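Side-chain contacts in maltose operon transcriptional repressor (Staphylococcus aureus subsp. aureus Mu50, PDB 3HCW), which probably represses transcription of the maltose operon, the C-terminal fragment described here having a periplasmic-binding-protein-like domain of the kind that senses effectors in related repressors: residues 214-217 / 221-224; 178-183 / 208-213; 124-129 / 193-198; 135-140 / 201-206; 167-170 / 174-177. All blocks are in the same frame, centred on the assembly; numbering follows the deposited sequence. Where two conformers were deposited one is given.

Interaction 1 of 5, residues 214-217 / 221-224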
# COMPACT_ATOMS: atom_id res chain seq x y z
N LEU A 214 -16.21 12.87 -12.89
CA LEU A 214 -16.58 13.99 -13.75
C LEU A 214 -16.50 13.65 -15.23
O LEU A 214 -16.73 14.53 -16.07
CB LEU A 214 -15.67 15.18 -13.45
CG LEU A 214 -15.82 15.83 -12.07
CD1 LEU A 214 -14.83 16.97 -11.94
CD2 LEU A 214 -17.23 16.34 -11.86
N ASN A 215 -16.19 12.39 -15.52
CA ASN A 215 -16.01 11.88 -16.88
C ASN A 215 -14.94 12.62 -17.69
O ASN A 215 -15.08 12.80 -18.89
CB ASN A 215 -17.35 11.82 -17.64
CG ASN A 215 -17.32 10.82 -18.80
OD1 ASN A 215 -17.88 11.09 -19.86
ND2 ASN A 215 -16.67 9.68 -18.59
N ILE A 216 -13.89 13.03 -17.00
CA ILE A 216 -12.73 13.67 -17.63
C ILE A 216 -11.72 12.56 -17.95
O ILE A 216 -11.00 12.08 -17.07
CB ILE A 216 -12.12 14.73 -16.70
CG1 ILE A 216 -13.17 15.78 -16.33
CG2 ILE A 216 -10.92 15.39 -17.37
CD1 ILE A 216 -12.74 16.72 -15.23
N GLU A 217 -11.70 12.13 -19.22
CA GLU A 217 -10.99 10.91 -19.61
C GLU A 217 -9.52 11.11 -19.99
O GLU A 217 -9.14 12.11 -20.57
CB GLU A 217 -11.76 10.11 -20.67
CG GLU A 217 -12.07 10.81 -21.97
CD GLU A 217 -13.42 10.40 -22.57
OE1 GLU A 217 -13.70 9.18 -22.64
OE2 GLU A 217 -14.20 11.30 -22.95
N ASP A 221 -8.94 13.65 -22.65
CA ASP A 221 -9.25 15.03 -22.26
C ASP A 221 -8.00 15.67 -21.66
O ASP A 221 -7.65 16.78 -22.03
CB ASP A 221 -10.42 15.10 -21.28
CG ASP A 221 -11.75 14.78 -21.93
OD1 ASP A 221 -12.04 15.31 -23.02
OD2 ASP A 221 -12.53 14.00 -21.33
N VAL A 222 -7.35 14.94 -20.75
CA VAL A 222 -6.13 15.42 -20.09
C VAL A 222 -5.14 14.28 -19.89
O VAL A 222 -5.52 13.13 -19.71
CB VAL A 222 -6.38 16.09 -18.70
CG1 VAL A 222 -7.09 17.41 -18.84
CG2 VAL A 222 -7.13 15.16 -17.73
N MET A 223 -3.86 14.62 -19.94
CA MET A 223 -2.79 13.68 -19.64
C MET A 223 -2.44 13.81 -18.14
O MET A 223 -2.56 14.89 -17.54
CB MET A 223 -1.55 13.95 -20.51
CG MET A 223 -1.68 13.61 -22.03
SD MET A 223 -0.13 13.87 -22.99
CE MET A 223 0.60 15.24 -22.14
N THR A 224 -2.04 12.70 -17.53
CA THR A 224 -1.73 12.73 -16.10
C THR A 224 -0.43 12.02 -15.82
O THR A 224 -0.02 11.13 -16.57
CB THR A 224 -2.87 12.13 -15.20
OG1 THR A 224 -3.09 10.76 -15.53
CG2 THR A 224 -4.19 12.90 -15.38

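Interaction 2 of 5, residues 178-183 / 208-213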
# COMPACT_ATOMS: atom_id res chain seq x y z
N ASN A 178 -14.31 19.99 -5.74
CA ASN A 178 -14.58 21.41 -5.97
C ASN A 178 -13.54 22.05 -6.89
O ASN A 178 -13.90 22.82 -7.79
CB ASN A 178 -14.67 22.17 -4.64
CG ASN A 178 -14.77 23.67 -4.83
OD1 ASN A 178 -15.81 24.17 -5.26
ND2 ASN A 178 -13.70 24.38 -4.54
N TYR A 179 -12.27 21.73 -6.66
CA TYR A 179 -11.19 22.21 -7.51
C TYR A 179 -11.30 21.72 -8.96
O TYR A 179 -11.06 22.48 -9.88
CB TYR A 179 -9.81 21.85 -6.94
CG TYR A 179 -9.39 22.67 -5.75
CD1 TYR A 179 -9.34 24.07 -5.82
CD2 TYR A 179 -9.02 22.06 -4.56
CE1 TYR A 179 -8.95 24.83 -4.72
CE2 TYR A 179 -8.61 22.81 -3.46
CZ TYR A 179 -8.59 24.19 -3.54
OH TYR A 179 -8.19 24.93 -2.45
N MET A 180 -11.66 20.45 -9.15
CA MET A 180 -11.79 19.91 -10.50
C MET A 180 -13.07 20.35 -11.19
O MET A 180 -13.09 20.48 -12.41
CB MET A 180 -11.63 18.37 -10.55
CG MET A 180 -10.24 17.81 -10.17
SD MET A 180 -8.86 18.38 -11.19
CE MET A 180 -8.15 19.65 -10.14
N GLN A 181 -14.14 20.60 -10.41
CA GLN A 181 -15.38 21.20 -10.93
C GLN A 181 -15.12 22.56 -11.58
O GLN A 181 -15.62 22.83 -12.68
CB GLN A 181 -16.44 21.36 -9.84
CG GLN A 181 -17.34 20.15 -9.68
CD GLN A 181 -18.19 20.20 -8.41
OE1 GLN A 181 -18.05 21.10 -7.57
NE2 GLN A 181 -19.09 19.22 -8.27
N ASN A 182 -14.34 23.39 -10.90
CA ASN A 182 -13.87 24.67 -11.45
C ASN A 182 -13.16 24.60 -12.79
O ASN A 182 -13.23 25.55 -13.58
CB ASN A 182 -12.93 25.35 -10.45
CG ASN A 182 -13.64 26.34 -9.58
OD1 ASN A 182 -13.59 27.54 -9.84
ND2 ASN A 182 -14.32 25.86 -8.54
N LEU A 183 -12.48 23.48 -13.06
CA LEU A 183 -11.66 23.33 -14.26
C LEU A 183 -12.37 22.52 -15.33
O LEU A 183 -11.89 22.44 -16.45
CB LEU A 183 -10.33 22.66 -13.90
CG LEU A 183 -9.34 23.44 -13.04
CD1 LEU A 183 -8.16 22.56 -12.64
CD2 LEU A 183 -8.87 24.70 -13.77
N LEU A 208 -7.52 10.95 -9.71
CA LEU A 208 -8.05 10.10 -10.79
C LEU A 208 -9.48 9.68 -10.50
O LEU A 208 -10.29 9.58 -11.42
CB LEU A 208 -7.16 8.85 -11.00
CG LEU A 208 -5.68 9.10 -11.30
CD1 LEU A 208 -4.86 7.83 -11.28
CD2 LEU A 208 -5.48 9.85 -12.60
N SER A 209 -9.79 9.49 -9.22
CA SER A 209 -11.13 9.09 -8.77
C SER A 209 -12.14 10.19 -9.04
O SER A 209 -13.24 9.92 -9.52
CB SER A 209 -11.10 8.74 -7.29
OG SER A 209 -12.33 8.16 -6.89
N VAL A 210 -11.74 11.44 -8.76
CA VAL A 210 -12.60 12.59 -9.01
C VAL A 210 -12.75 12.81 -10.52
O VAL A 210 -13.85 13.05 -11.01
CB VAL A 210 -12.08 13.84 -8.24
CG1 VAL A 210 -12.68 15.13 -8.77
CG2 VAL A 210 -12.36 13.70 -6.72
N LEU A 211 -11.64 12.67 -11.25
CA LEU A 211 -11.64 12.77 -12.72
C LEU A 211 -12.55 11.72 -13.37
O LEU A 211 -13.21 12.00 -14.37
CB LEU A 211 -10.20 12.67 -13.27
CG LEU A 211 -9.35 13.91 -13.58
CD1 LEU A 211 -9.67 15.14 -12.73
CD2 LEU A 211 -7.88 13.57 -13.50
N TYR A 212 -12.60 10.52 -12.78
CA TYR A 212 -13.54 9.48 -13.21
C TYR A 212 -14.98 9.94 -13.00
O TYR A 212 -15.82 9.83 -13.90
CB TYR A 212 -13.28 8.17 -12.47
CG TYR A 212 -13.98 6.97 -13.06
CD1 TYR A 212 -13.36 6.17 -14.02
CD2 TYR A 212 -15.28 6.62 -12.66
CE1 TYR A 212 -14.00 5.06 -14.57
CE2 TYR A 212 -15.93 5.51 -13.22
CZ TYR A 212 -15.28 4.74 -14.17
OH TYR A 212 -15.91 3.63 -14.71
N GLU A 213 -15.23 10.49 -11.81
CA GLU A 213 -16.57 10.95 -11.43
C GLU A 213 -17.11 12.04 -12.37
O GLU A 213 -18.30 12.09 -12.63
CB GLU A 213 -16.58 11.41 -9.96
CG GLU A 213 -17.98 11.75 -9.41
CD GLU A 213 -18.05 11.78 -7.88
OE1 GLU A 213 -19.13 11.47 -7.34
OE2 GLU A 213 -17.04 12.13 -7.23

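Interaction 3 of 5, residues 124-129 / 193-198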
# COMPACT_ATOMS: atom_id res chain seq x y z
N ARG A 124 9.13 17.97 -18.58
CA ARG A 124 9.64 17.97 -19.96
C ARG A 124 8.94 16.93 -20.82
O ARG A 124 8.53 17.23 -21.94
CB ARG A 124 11.15 17.71 -20.01
CG ARG A 124 12.00 18.91 -20.41
CD ARG A 124 11.83 19.24 -21.89
NE ARG A 124 12.76 18.52 -22.76
CZ ARG A 124 12.71 18.51 -24.10
NH1 ARG A 124 11.75 19.18 -24.74
NH2 ARG A 124 13.60 17.83 -24.79
N HIS A 125 8.80 15.72 -20.28
CA HIS A 125 8.16 14.60 -20.99
C HIS A 125 6.73 14.89 -21.45
O HIS A 125 6.36 14.56 -22.59
CB HIS A 125 8.18 13.33 -20.14
CG HIS A 125 7.22 12.28 -20.61
ND1 HIS A 125 7.45 11.51 -21.73
CD2 HIS A 125 6.03 11.88 -20.12
CE1 HIS A 125 6.44 10.68 -21.91
NE2 HIS A 125 5.56 10.88 -20.95
N VAL A 126 5.93 15.50 -20.57
CA VAL A 126 4.55 15.84 -20.94
C VAL A 126 4.51 16.90 -22.03
O VAL A 126 3.66 16.85 -22.92
CB VAL A 126 3.60 16.16 -19.72
CG1 VAL A 126 3.63 15.03 -18.72
CG2 VAL A 126 3.94 17.47 -19.04
N ILE A 127 5.47 17.83 -21.99
CA ILE A 127 5.60 18.87 -23.01
C ILE A 127 5.98 18.27 -24.36
O ILE A 127 5.44 18.65 -25.39
CB ILE A 127 6.56 19.99 -22.55
CG1 ILE A 127 5.93 20.74 -21.37
CG2 ILE A 127 6.91 20.95 -23.70
CD1 ILE A 127 6.76 21.92 -20.84
N GLU A 128 6.87 17.27 -24.32
CA GLU A 128 7.27 16.50 -25.51
C GLU A 128 6.11 15.79 -26.20
O GLU A 128 6.18 15.54 -27.40
CB GLU A 128 8.39 15.50 -25.17
CG GLU A 128 9.74 16.15 -24.89
CD GLU A 128 10.80 15.17 -24.39
OE1 GLU A 128 10.48 14.30 -23.56
OE2 GLU A 128 11.97 15.29 -24.81
N GLN A 129 5.06 15.47 -25.46
CA GLN A 129 3.85 14.87 -26.04
C GLN A 129 2.95 15.93 -26.69
O GLN A 129 2.11 15.60 -27.52
CB GLN A 129 3.06 14.09 -24.99
CG GLN A 129 3.86 13.05 -24.23
CD GLN A 129 4.77 12.24 -25.12
OE1 GLN A 129 5.99 12.38 -25.06
NE2 GLN A 129 4.19 11.39 -25.96
N LYS A 193 -4.84 21.43 -24.98
CA LYS A 193 -4.18 20.21 -24.54
C LYS A 193 -3.62 20.40 -23.12
O LYS A 193 -2.74 21.25 -22.89
CB LYS A 193 -3.11 19.78 -25.55
CG LYS A 193 -3.61 19.79 -27.01
CD LYS A 193 -2.86 18.80 -27.91
CE LYS A 193 -1.56 19.37 -28.46
NZ LYS A 193 -1.78 20.51 -29.40
N GLN A 194 -4.15 19.64 -22.16
CA GLN A 194 -3.73 19.79 -20.76
C GLN A 194 -3.09 18.56 -20.12
O GLN A 194 -3.31 17.43 -20.55
CB GLN A 194 -4.89 20.29 -19.90
CG GLN A 194 -5.04 21.79 -19.90
CD GLN A 194 -6.47 22.24 -19.76
OE1 GLN A 194 -7.37 21.70 -20.41
NE2 GLN A 194 -6.70 23.23 -18.91
N ALA A 195 -2.29 18.81 -19.09
CA ALA A 195 -1.69 17.78 -18.27
C ALA A 195 -1.82 18.14 -16.80
O ALA A 195 -1.64 19.31 -16.41
CB ALA A 195 -0.21 17.57 -18.64
N ILE A 196 -2.15 17.13 -15.99
CA ILE A 196 -2.20 17.28 -14.55
C ILE A 196 -1.07 16.49 -13.92
O ILE A 196 -0.96 15.27 -14.13
CB ILE A 196 -3.56 16.82 -13.96
CG1 ILE A 196 -4.69 17.71 -14.46
CG2 ILE A 196 -3.50 16.80 -12.42
CD1 ILE A 196 -6.08 17.10 -14.30
N ILE A 197 -0.23 17.18 -13.15
CA ILE A 197 0.83 16.52 -12.40
C ILE A 197 0.57 16.64 -10.90
O ILE A 197 0.31 17.73 -10.39
CB ILE A 197 2.24 17.05 -12.79
CG1 ILE A 197 2.59 16.61 -14.21
CG2 ILE A 197 3.31 16.53 -11.82
CD1 ILE A 197 3.71 17.43 -14.89
N SER A 198 0.62 15.49 -10.20
CA SER A 198 0.47 15.47 -8.75
C SER A 198 1.80 15.21 -8.08
O SER A 198 2.63 14.44 -8.58
CB SER A 198 -0.51 14.38 -8.30
OG SER A 198 -1.77 14.52 -8.93

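Interaction 4 of 5, residues 135-140 / 201-206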
# COMPACT_ATOMS: atom_id res chain seq x y z
N ILE A 135 -0.96 21.86 -15.04
CA ILE A 135 -1.46 21.99 -13.67
C ILE A 135 -0.62 21.11 -12.74
O ILE A 135 -0.45 19.92 -13.00
CB ILE A 135 -2.97 21.59 -13.57
CG1 ILE A 135 -3.83 22.41 -14.52
CG2 ILE A 135 -3.48 21.75 -12.13
CD1 ILE A 135 -5.00 21.63 -15.14
N PHE A 136 -0.08 21.71 -11.68
CA PHE A 136 0.58 20.95 -10.62
C PHE A 136 -0.29 20.94 -9.37
O PHE A 136 -0.71 22.00 -8.89
CB PHE A 136 1.96 21.52 -10.26
CG PHE A 136 2.84 20.56 -9.47
CD1 PHE A 136 3.76 19.74 -10.14
CD2 PHE A 136 2.75 20.49 -8.08
CE1 PHE A 136 4.57 18.84 -9.43
CE2 PHE A 136 3.55 19.60 -7.35
CZ PHE A 136 4.47 18.78 -8.03
N ILE A 137 -0.54 19.75 -8.85
CA ILE A 137 -1.36 19.60 -7.65
C ILE A 137 -0.50 19.13 -6.48
O ILE A 137 0.21 18.13 -6.58
CB ILE A 137 -2.57 18.66 -7.90
CG1 ILE A 137 -3.37 19.14 -9.12
CG2 ILE A 137 -3.46 18.58 -6.67
CD1 ILE A 137 -4.67 18.38 -9.36
N THR A 138 -0.54 19.87 -5.38
CA THR A 138 0.27 19.56 -4.21
C THR A 138 -0.54 19.46 -2.91
O THR A 138 -1.73 19.82 -2.87
CB THR A 138 1.48 20.54 -4.08
OG1 THR A 138 2.42 20.01 -3.13
CG2 THR A 138 1.04 21.95 -3.66
N GLU A 139 0.11 18.94 -1.87
CA GLU A 139 -0.47 18.80 -0.53
C GLU A 139 0.05 19.88 0.39
O GLU A 139 1.16 20.38 0.21
CB GLU A 139 -0.08 17.45 0.07
CG GLU A 139 -1.08 16.33 -0.13
CD GLU A 139 -0.54 14.98 0.33
OE1 GLU A 139 0.60 14.62 -0.05
OE2 GLU A 139 -1.27 14.28 1.07
N LYS A 140 -0.74 20.20 1.41
CA LYS A 140 -0.36 21.20 2.41
C LYS A 140 0.83 20.76 3.28
O LYS A 140 1.19 19.58 3.33
CB LYS A 140 -1.57 21.55 3.29
CG LYS A 140 -2.91 21.35 2.59
CD LYS A 140 -3.81 22.56 2.78
CE LYS A 140 -5.06 22.42 1.94
NZ LYS A 140 -5.52 23.72 1.38
N ALA A 201 1.89 9.82 -5.58
CA ALA A 201 0.93 8.83 -6.08
C ALA A 201 -0.34 8.66 -5.24
O ALA A 201 -1.41 8.44 -5.79
CB ALA A 201 1.64 7.49 -6.23
N MET A 202 -0.23 8.76 -3.91
CA MET A 202 -1.39 8.59 -3.02
C MET A 202 -2.40 9.72 -3.21
O MET A 202 -3.60 9.46 -3.34
CB MET A 202 -0.93 8.49 -1.55
CG MET A 202 -1.91 7.75 -0.63
SD MET A 202 -2.50 6.13 -1.22
CE MET A 202 -0.97 5.24 -1.42
N LEU A 203 -1.91 10.96 -3.29
CA LEU A 203 -2.75 12.09 -3.68
C LEU A 203 -3.29 11.94 -5.13
O LEU A 203 -4.46 12.18 -5.39
CB LEU A 203 -1.98 13.41 -3.52
CG LEU A 203 -2.65 14.71 -3.97
CD1 LEU A 203 -3.90 14.95 -3.15
CD2 LEU A 203 -1.66 15.89 -3.86
N HIS A 204 -2.42 11.53 -6.05
CA HIS A 204 -2.80 11.31 -7.46
C HIS A 204 -3.97 10.35 -7.64
O HIS A 204 -4.81 10.57 -8.51
CB HIS A 204 -1.60 10.79 -8.25
CG HIS A 204 -1.75 10.90 -9.73
ND1 HIS A 204 -1.75 12.11 -10.39
CD2 HIS A 204 -1.83 9.95 -10.69
CE1 HIS A 204 -1.84 11.90 -11.69
NE2 HIS A 204 -1.90 10.59 -11.90
N LEU A 205 -4.03 9.30 -6.82
CA LEU A 205 -5.11 8.32 -6.92
C LEU A 205 -6.47 8.92 -6.56
O LEU A 205 -7.48 8.54 -7.14
CB LEU A 205 -4.84 7.10 -6.07
CG LEU A 205 -3.71 6.13 -6.46
CD1 LEU A 205 -3.56 5.09 -5.37
CD2 LEU A 205 -3.94 5.46 -7.81
N ALA A 206 -6.49 9.87 -5.62
CA ALA A 206 -7.71 10.60 -5.27
C ALA A 206 -8.13 11.48 -6.44
O ALA A 206 -9.31 11.59 -6.73
CB ALA A 206 -7.51 11.44 -4.01
O HOH W 1 0.18 12.06 -1.11

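Interaction 5 of 5, residues 167-170 / 174-177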
# COMPACT_ATOMS: atom_id res chain seq x y z
N ILE A 167 -2.12 24.16 -7.65
CA ILE A 167 -3.25 23.97 -6.76
C ILE A 167 -2.75 23.24 -5.52
O ILE A 167 -2.14 22.17 -5.62
CB ILE A 167 -4.39 23.13 -7.41
CG1 ILE A 167 -4.98 23.86 -8.61
CG2 ILE A 167 -5.48 22.77 -6.37
CD1 ILE A 167 -5.92 23.01 -9.45
N GLU A 168 -2.98 23.84 -4.35
CA GLU A 168 -2.70 23.19 -3.09
C GLU A 168 -4.01 22.70 -2.49
O GLU A 168 -4.98 23.46 -2.38
CB GLU A 168 -2.01 24.17 -2.14
CG GLU A 168 -1.27 23.50 -1.01
CD GLU A 168 -0.76 24.50 0.00
OE1 GLU A 168 -1.60 25.20 0.61
OE2 GLU A 168 0.47 24.59 0.18
N THR A 169 -4.05 21.43 -2.12
CA THR A 169 -5.29 20.83 -1.69
C THR A 169 -5.06 19.83 -0.58
O THR A 169 -3.95 19.31 -0.43
CB THR A 169 -6.03 20.15 -2.88
OG1 THR A 169 -7.26 19.56 -2.43
CG2 THR A 169 -5.15 19.08 -3.52
N SER A 170 -6.10 19.59 0.22
CA SER A 170 -6.10 18.44 1.12
C SER A 170 -6.60 17.22 0.33
O SER A 170 -7.22 17.38 -0.72
CB SER A 170 -7.04 18.70 2.30
OG SER A 170 -8.36 18.92 1.82
N GLU A 174 -14.45 15.86 -1.28
CA GLU A 174 -15.22 17.09 -1.48
C GLU A 174 -14.33 18.24 -1.96
O GLU A 174 -14.68 18.95 -2.91
CB GLU A 174 -15.94 17.48 -0.18
CG GLU A 174 -16.85 18.71 -0.30
CD GLU A 174 -17.15 19.36 1.06
OE1 GLU A 174 -17.84 18.72 1.88
OE2 GLU A 174 -16.70 20.50 1.29
N VAL A 175 -13.17 18.39 -1.32
CA VAL A 175 -12.26 19.50 -1.64
C VAL A 175 -11.65 19.36 -3.03
O VAL A 175 -11.65 20.33 -3.79
CB VAL A 175 -11.17 19.68 -0.55
CG1 VAL A 175 -10.33 20.91 -0.83
CG2 VAL A 175 -11.82 19.84 0.81
N ILE A 176 -11.15 18.16 -3.36
CA ILE A 176 -10.62 17.86 -4.70
C ILE A 176 -11.70 18.08 -5.76
O ILE A 176 -11.45 18.76 -6.77
CB ILE A 176 -10.10 16.39 -4.85
CG1 ILE A 176 -9.15 15.97 -3.71
CG2 ILE A 176 -9.50 16.16 -6.24
CD1 ILE A 176 -7.72 16.40 -3.86
N LEU A 177 -12.88 17.52 -5.51
CA LEU A 177 -14.05 17.66 -6.39
C LEU A 177 -14.35 19.11 -6.74
O LEU A 177 -14.58 19.42 -7.91
CB LEU A 177 -15.30 16.99 -5.80
CG LEU A 177 -16.65 17.08 -6.54
CD1 LEU A 177 -16.60 16.56 -8.00
CD2 LEU A 177 -17.76 16.37 -5.77

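Interaction 1 of 5, residues 214-217 / 221-224
The backbone folds back between Glu217 and Asp221, whose CA atoms come within 5.2 Å of each other as the chain turns out of helix 201-213 and into strand 222-227. This is a helix-to-strand connection of the Rossmann-like domain. Asn215, with positive phi, ends the helix in a Schellman motif and sends the chain toward the turn.

The turn is gripped from two directions. Asp221 N donates to Glu217 O at a short 2.6 Å, with a weak second bond to the same oxygen from Val222 N. In return, Asp221 OD2 accepts Glu217 N at 2.9 Å on the anti side of the carboxylate, only 15° out of its plane. CG of Asp221 stands beside its own backbone N (chi1 -71°), which lets the carboxylate reach back over the turn.

Glu217 places CG between its backbone N and carbonyl carbon (chi1 59°) and bends at chi2, so the chain passes obliquely over OD2, with CG 3.3 Å from it. The two carboxylates end up close, Glu217 OE2 lying 3.6 Å from Asp221 OD2. Lys188 probably offsets this crowding of charge: its NZ forms a salt bridge with OD2 and a long, weak ion pair with OE2. Across the dimer interface, Tyr212 of the second subunit packs on Glu217.

Beneath this polar layer the contact is apolar, with Leu187 of helix 173-187 touching both Ile216 and Val222. In one of two modelled conformers of Val222, CG2 lies 3.8 Å from Ile216 CG2, a doubtful contact; Ile216 CG2 more firmly meets Asp221 CB at 4.0 Å.

Interaction 2 of 5, residues 178-183 / 208-213
Met180 reaches across to Val210 and Leu211, and these three buried residues make the whole contact. The Met180 chain lies across Val210 at about a right angle: its CB is 3.8 Å from Val210 CG1, and its CG touches the same methyl. That methyl is aimed at the neighbouring helix because CG1 stands opposite the backbone N of Val210 (chi1 163°). CG of Met180 also touches CD1 of Leu211, and the bend at chi2 (-59°) lays SD against the same methyl at 3.7 Å. A second bend then swings CE off toward the sheet, where it meets CD1 of Ile137 at 3.8 Å.

Helices 173-187 and 201-213 are neighbours on one face of the sheet in this alpha/beta sandwich, and the three side chains fill the seam between them.

On the outer side of helix 173-187, Asn182 folds back on the preceding turn. Its ND2 donates to Asn178 O at 3.2 Å, from the face of the carbonyl opposite the one used by Asn182 N. The far side of helix 201-213 faces the second subunit, where Ser209 OG is hydrogen-bonded to Ala236 O of that subunit and Tyr212 OH to its Ile218 N.

Interaction 3 of 5, residues 124-129 / 193-198
Val126 meets Ala195 and Ile197 through a single methyl, CG2, and this apolar packing is the whole of the cross-segment contact. CG2 fits into the notch between two residues on the same face of the strand: it is 4.2 Å from Ala195 CB and equally 4.2 Å from Ile197 CD1, and the two directions are nearly at right angles. Ala195 offers only its CB methyl to the helix, while Ile197 approaches obliquely, its CG1 branch held beside the backbone N (chi1 -69°) and extended toward the helix. At 4.2 Å these are loose van der Waals contacts, and no hydrogen bond crosses here.

Charge interactions stay on the outer side of the helix. Glu128 OE2 lies 3.0 Å from Arg124 NH2 but over the face of the guanidinium, so the pair is held by charge rather than by an N-H aimed at the oxygen.

Strand 194-198 runs between strands 133-139 and 222-227 in the sheet of this periplasmic-binding-protein-like domain. Leu134 and Met223 from these two neighbours also pack on Val126, so helix 115-129 rests on three adjacent strands. Ile196 points to the other face, where its CD1 meets CD2 of Leu211 in helix 201-213.

Interaction 4 of 5, residues 135-140 / 201-206
Leu203 is the one residue of segment 201-206 that touches strand 135-139, where it meets Ile137, Thr138 and Glu139. Its CB points at the strand, and CG continues outward, opposite the backbone N (chi1 175°). The CD2 branch does all the touching across the contact, lying 3.8 Å from CG of Glu139. It is also 3.9 Å from C of Thr138 and 4.0 Å from Ile137 O, with Ile137 CG2 at 4.3 Å. The methyl thus rests on backbone as much as on side chain. CD1 heads elsewhere, to within 4.1 Å of Ile176 CD1 on helix 173-187.

Glu139 runs past Leu203 in the opposite direction, its chain extended beyond CG. A water links the two residues, donating to Glu139 OE1 at 2.8 Å and accepting a weak bond from Leu203 N. The bridge is tentative, since Glu139 is poorly ordered. A glycerol, probably from the crystallisation liquor, lies about 5 Å from its side chain; such molecules often settle in pockets.

Helix segment 201-206 and strand segment 135-139 come within 9.3 Å of each other at their axes, their directions 115° apart. In this alpha/beta domain strand 133-139 lies between strands 163-169 and 194-198, with Thr138 turned to the other face, where Ser146 binds its hydroxyl. Along the helix, His204 is hydrogen-bonded to Ser198 and Gln240, and Met202 packs on Tyr231 of the second subunit.

Interaction 5 of 5, residues 167-170 / 174-177
Thr169 and Ser170 meet Val175 and Ile176 across the turn that leads from strand 163-169 into helix 173-187, a tight strand-turn-helix unit of the alpha/beta fold. The first shell is made of methyl groups set against oxygens. CD1 of Ile176 comes closest, 3.3 Å from Ser170 O; it also lies 3.5 Å from Thr169 OG1 and 3.7 Å from Thr169 CG2. The bend at chi2 (-82°) brings that tip back to the strand, though CB of Ile176 does not point there. Val175 adds both its methyls, CG1 at 3.7 Å from Thr169 OG1 and CG2 at 3.7 Å from Ser170 OG.

One step out, polar bonds set these oxygens in place. Thr169 OG1, opposite its backbone N (chi1 -180°), donates to Ser170 O at 2.8 Å, reaching it 17° from the carbonyl plane. Ser170 OG is hydrogen-bonded to Glu172 within the turn itself.

Farther out, backbone bonding to Thr138 ties Thr169 into the sheet, and Tyr179, one turn along the helix, packs on its side chain. Ile176 is backed by Ile207 and Val210 of helix 201-213.

No hydrogen bond joins the two segments. The hydroxyls of Thr169 and Ser170 find their polar partners, Ser170 O and Glu172, on the strand-to-helix connection and not on the facing side chains, which lets the helix pack its aliphatic side chains directly against oxygen atoms by van der Waals contact.

Overall arrangement
Following the chain from the N terminus, helix 115-129 opens interaction 3 and strand 133-139 opens interaction 4. Interaction 5 then closes its short strand-to-helix turn, nested inside both loops, and the same helix 173-187 goes on to open interaction 2. Strand 194-198 closes interaction 3, after which helix 201-213 closes interactions 4 and 2 in turn, so these three cross one another. Interaction 1 comes last, a local turn leading into strand 222-227. Together they join four neighbouring strands to the helices on both faces, helix 115-129 on one side and helices 173-187 and 201-213 on the other. Interactions 1, 2 and 4 also touch the second subunit.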